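Local coordinates for probable glutamine-binding lipoprotein GlnH (GLNBP) (Mycobacterium tuberculosis, PDB 6H20) that binds an amino acid, here asparagine, as an extracellular solute-binding lipoprotein and probably links aspartate sensing to control of glutamate metabolism through protein kinase G, at residues P27-L31 with F134-Y138; F77-I81 with V137-A141. Residue numbers count along the deposited sequence, not the author numbering.

Interaction 1 of 2, residues P27-L31 with F134-Y138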
loop_
_atom_site.group_PDB
_atom_site.type_symbol
_atom_site.label_atom_id
_atom_site.label_comp_id
_atom_site.label_asym_id
_atom_site.label_seq_id
_atom_site.Cartn_x
_atom_site.Cartn_y
_atom_site.Cartn_z
ATOM N N PRO A 27 -12.524 4.898 -9.546
ATOM C CA PRO A 27 -12.306 3.905 -8.488
ATOM C C PRO A 27 -12.286 4.476 -7.084
ATOM O O PRO A 27 -12.661 3.761 -6.147
ATOM C CB PRO A 27 -10.959 3.271 -8.872
ATOM C CG PRO A 27 -10.258 4.355 -9.628
ATOM C CD PRO A 27 -11.330 5.081 -10.391
ATOM N N THR A 28 -11.874 5.736 -6.895
ATOM C CA THR A 28 -11.645 6.217 -5.536
ATOM C C THR A 28 -12.910 6.662 -4.810
ATOM O O THR A 28 -12.829 6.959 -3.615
ATOM C CB THR A 28 -10.626 7.356 -5.512
ATOM O OG1 THR A 28 -11.134 8.470 -6.250
ATOM C CG2 THR A 28 -9.286 6.902 -6.108
ATOM N N ALA A 29 -14.060 6.720 -5.479
ATOM C CA ALA A 29 -15.298 7.077 -4.799
ATOM C C ALA A 29 -15.805 5.895 -3.980
ATOM O O ALA A 29 -15.849 4.759 -4.466
ATOM C CB ALA A 29 -16.356 7.479 -5.822
ATOM N N SER A 30 -16.197 6.168 -2.732
ATOM C CA SER A 30 -16.582 5.108 -1.804
ATOM C C SER A 30 -17.915 5.452 -1.135
ATOM O O SER A 30 -18.604 6.372 -1.577
ATOM C CB SER A 30 -15.453 4.882 -0.786
ATOM O OG SER A 30 -15.693 3.781 0.078
ATOM N N LEU A 31 -18.281 4.739 -0.068
ATOM C CA LEU A 31 -19.618 4.866 0.513
ATOM C C LEU A 31 -19.640 5.845 1.680
ATOM O O LEU A 31 -18.769 5.818 2.553
ATOM C CB LEU A 31 -20.096 3.498 0.999
ATOM C CG LEU A 31 -20.325 2.469 -0.104
ATOM C CD1 LEU A 31 -20.718 1.135 0.504
ATOM C CD2 LEU A 31 -21.389 2.963 -1.076
ATOM N N PHE A 134 -13.367 -0.920 -1.073
ATOM C CA PHE A 134 -12.337 -0.050 -0.518
ATOM C C PHE A 134 -12.986 1.120 0.201
ATOM O O PHE A 134 -14.046 1.612 -0.200
ATOM C CB PHE A 134 -11.438 0.569 -1.598
ATOM C CG PHE A 134 -10.527 -0.413 -2.286
ATOM C CD1 PHE A 134 -9.321 -0.799 -1.702
ATOM C CD2 PHE A 134 -10.854 -0.918 -3.531
ATOM C CE1 PHE A 134 -8.466 -1.689 -2.348
ATOM C CE2 PHE A 134 -10.014 -1.815 -4.183
ATOM C CZ PHE A 134 -8.808 -2.195 -3.592
ATOM N N SER A 135 -12.311 1.583 1.248
ATOM C CA SER A 135 -12.579 2.876 1.856
ATOM C C SER A 135 -12.201 4.001 0.897
ATOM O O SER A 135 -11.647 3.783 -0.187
ATOM C CB SER A 135 -11.717 3.058 3.105
ATOM O OG SER A 135 -10.344 3.218 2.753
ATOM N N THR A 136 -12.509 5.228 1.322
ATOM C CA THR A 136 -11.954 6.402 0.667
ATOM C C THR A 136 -10.426 6.410 0.795
ATOM O O THR A 136 -9.819 5.642 1.554
ATOM C CB THR A 136 -12.513 7.679 1.290
ATOM O OG1 THR A 136 -12.260 7.685 2.704
ATOM C CG2 THR A 136 -14.022 7.796 1.024
ATOM N N VAL A 137 -9.796 7.312 0.042
ATOM C CA VAL A 137 -8.335 7.340 -0.036
ATOM C C VAL A 137 -7.754 7.878 1.264
ATOM O O VAL A 137 -8.136 8.961 1.726
ATOM C CB VAL A 137 -7.899 8.213 -1.223
ATOM C CG1 VAL A 137 -6.368 8.357 -1.268
ATOM C CG2 VAL A 137 -8.452 7.669 -2.528
ATOM N N TYR A 138 -6.791 7.145 1.845
ATOM C CA TYR A 138 -6.134 7.621 3.058
ATOM C C TYR A 138 -4.701 8.105 2.850
ATOM O O TYR A 138 -4.129 8.717 3.763
ATOM C CB TYR A 138 -6.200 6.569 4.188
ATOM C CG TYR A 138 -5.326 5.343 4.008
ATOM C CD1 TYR A 138 -3.997 5.343 4.414
ATOM C CD2 TYR A 138 -5.850 4.177 3.454
ATOM C CE1 TYR A 138 -3.213 4.211 4.257
ATOM C CE2 TYR A 138 -5.067 3.035 3.297
ATOM C CZ TYR A 138 -3.741 3.075 3.695
ATOM O OH TYR A 138 -2.973 1.951 3.535
HETATM O O HOH W 1 -11.851 8.743 -1.783
HETATM O O HOH W 2 -12.438 4.155 -2.841
#
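S30 overlaps the S135-T136 peptide, its CB 3.6 Å from T136 N and its CA-to-CB bond pointing toward that chain. Its hydroxyl OG donates a hydrogen bond to the carbonyl O of F134 (2.7 Å), and its CB packs 3.7 Å from CG2 of T136; the S30 and T136 CA atoms are 5.4 Å apart. T28 adds an apolar touch, CB to CG2 of V137 at 3.7 Å. No direct backbone hydrogen bond joins 27-31 to 134-138; two waters bridge them. Water 1 donates to T28 O (2.7 Å) and accepts from V137 N (3.1 Å), while water 2 lies 2.8 Å from S135 O, with a weak bond to T28 O. The hydroxyl of T136 turns elsewhere, to R258, and N251 of helix 244-259 bonds both S30 OG and T136 N. Strand 29-30, paired in parallel with strand 284-285, thus lies against the loop that leads from strand 132-134 into the long strand 139-148 of a family 3 solute-binding protein.

Interaction 2 of 2, residues F77-I81 with V137-A141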
loop_
_atom_site.group_PDB
_atom_site.type_symbol
_atom_site.label_atom_id
_atom_site.label_comp_id
_atom_site.label_asym_id
_atom_site.label_seq_id
_atom_site.Cartn_x
_atom_site.Cartn_y
_atom_site.Cartn_z
ATOM N N PHE A 77 2.989 3.405 9.421
ATOM C CA PHE A 77 1.825 4.231 9.071
ATOM C C PHE A 77 0.566 3.388 8.888
ATOM O O PHE A 77 -0.510 3.750 9.382
ATOM C CB PHE A 77 2.136 5.022 7.795
ATOM C CG PHE A 77 1.089 6.037 7.414
ATOM C CD1 PHE A 77 0.073 5.696 6.547
ATOM C CD2 PHE A 77 1.155 7.336 7.898
ATOM C CE1 PHE A 77 -0.884 6.627 6.174
ATOM C CE2 PHE A 77 0.191 8.277 7.532
ATOM C CZ PHE A 77 -0.826 7.901 6.662
ATOM N N ASP A 78 0.673 2.265 8.160
ATOM C CA ASP A 78 -0.497 1.418 7.927
ATOM C C ASP A 78 -0.977 0.760 9.219
ATOM O O ASP A 78 -2.191 0.641 9.445
ATOM C CB ASP A 78 -0.187 0.350 6.878
ATOM C CG ASP A 78 -0.332 0.851 5.449
ATOM O OD1 ASP A 78 -1.012 1.875 5.214
ATOM O OD2 ASP A 78 0.201 0.161 4.555
ATOM N N VAL A 79 -0.046 0.320 10.070
ATOM C CA VAL A 79 -0.419 -0.217 11.378
ATOM C C VAL A 79 -1.214 0.817 12.167
ATOM O O VAL A 79 -2.239 0.500 12.795
ATOM C CB VAL A 79 0.851 -0.649 12.132
ATOM C CG1 VAL A 79 0.497 -1.101 13.535
ATOM C CG2 VAL A 79 1.554 -1.746 11.358
ATOM N N ASP A 80 -0.761 2.070 12.135
ATOM C CA ASP A 80 -1.419 3.122 12.900
ATOM C C ASP A 80 -2.785 3.462 12.322
ATOM O O ASP A 80 -3.727 3.708 13.085
ATOM C CB ASP A 80 -0.506 4.346 12.998
ATOM C CG ASP A 80 0.645 4.136 13.971
ATOM O OD1 ASP A 80 0.608 3.173 14.772
ATOM O OD2 ASP A 80 1.598 4.943 13.925
ATOM N N ILE A 81 -2.914 3.467 10.988
ATOM C CA ILE A 81 -4.227 3.660 10.360
ATOM C C ILE A 81 -5.193 2.580 10.831
ATOM O O ILE A 81 -6.324 2.866 11.255
ATOM C CB ILE A 81 -4.105 3.679 8.823
ATOM C CG1 ILE A 81 -3.373 4.935 8.343
ATOM C CG2 ILE A 81 -5.497 3.571 8.197
ATOM C CD1 ILE A 81 -4.160 6.242 8.525
ATOM N N VAL A 137 -9.796 7.312 0.042
ATOM C CA VAL A 137 -8.335 7.340 -0.036
ATOM C C VAL A 137 -7.754 7.878 1.264
ATOM O O VAL A 137 -8.136 8.961 1.726
ATOM C CB VAL A 137 -7.899 8.213 -1.223
ATOM C CG1 VAL A 137 -6.368 8.357 -1.268
ATOM C CG2 VAL A 137 -8.452 7.669 -2.528
ATOM N N TYR A 138 -6.791 7.145 1.845
ATOM C CA TYR A 138 -6.134 7.621 3.058
ATOM C C TYR A 138 -4.701 8.105 2.850
ATOM O O TYR A 138 -4.129 8.717 3.763
ATOM C CB TYR A 138 -6.200 6.569 4.188
ATOM C CG TYR A 138 -5.326 5.343 4.008
ATOM C CD1 TYR A 138 -3.997 5.343 4.414
ATOM C CD2 TYR A 138 -5.850 4.177 3.454
ATOM C CE1 TYR A 138 -3.213 4.211 4.257
ATOM C CE2 TYR A 138 -5.067 3.035 3.297
ATOM C CZ TYR A 138 -3.741 3.075 3.695
ATOM O OH TYR A 138 -2.973 1.951 3.535
ATOM N N LEU A 139 -4.125 7.884 1.674
ATOM C CA LEU A 139 -2.809 8.416 1.350
ATOM C C LEU A 139 -2.664 8.277 -0.151
ATOM O O LEU A 139 -3.075 7.260 -0.709
ATOM C CB LEU A 139 -1.714 7.595 2.046
ATOM C CG LEU A 139 -0.286 8.135 1.921
ATOM C CD1 LEU A 139 -0.156 9.448 2.660
ATOM C CD2 LEU A 139 0.702 7.117 2.484
ATOM N N ASP A 140 -2.105 9.295 -0.806
ATOM C CA ASP A 140 -1.953 9.276 -2.260
ATOM C C ASP A 140 -0.472 9.281 -2.610
ATOM O O ASP A 140 0.216 10.288 -2.404
ATOM C CB ASP A 140 -2.663 10.463 -2.906
ATOM C CG ASP A 140 -2.686 10.363 -4.411
ATOM O OD1 ASP A 140 -2.924 9.247 -4.926
ATOM O OD2 ASP A 140 -2.471 11.398 -5.087
ATOM N N ALA A 141 0.012 8.171 -3.146
ATOM C CA ALA A 141 1.414 8.026 -3.521
ATOM C C ALA A 141 1.539 8.001 -5.044
ATOM O O ALA A 141 0.550 8.049 -5.780
ATOM C CB ALA A 141 2.001 6.763 -2.883
#
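One polar bond and three apolar contacts join the first turn of helix 77-90 to the chain entering strand 139-148. The polar one is short: Y138 OH donates to OD1 of D78 at 2.6 Å, near the plane of the tyrosine ring. The CA-to-CB bond of D78 points sideways, yet its carboxylate reaches this hydroxyl with OD1 and the backbone N of T121 with OD2. T121 lines the asparagine pocket, so D78, its side chain about 7 Å from the ligand at nearest atoms, probably belongs to a second shell that joins helix 77-90 to the pocket of this periplasmic-binding-protein type fold. F77 and Y138 each take part in two of the apolar contacts. F77 CE1 meets Y138 CD1 edge to edge at 3.8 Å, I81 CG1 lies 4.0 Å from the same CD1, and CG2 of I81 sits over one face of the tyrosine ring. L139 also packs on F77, with CD2 4.0 Å from CE1.

Overall arrangement
Each contact buries 217 Å² and draws on the chain around V137 and Y138, but on different residues of it: V137 packs in interaction 1 and Y138 in interaction 2. Their centres are 12 Å apart. Interaction 2 is the more central, 8 Å from the centre of the chain against 14 Å, although both are buried. The chemistry differs: at 27-31 with 134-138, a short, weakly bonded strand with its preceding turn meets a loop through a side chain-to-backbone bond and bridging waters, with a few small apolar touches, whereas at 77-81 with 137-141 a helix turn meets the strand entry through close-packed apolar side chains and one side chain-to-side chain hydrogen bond. Helix 244-259 borders the former, helix 262-270 the latter.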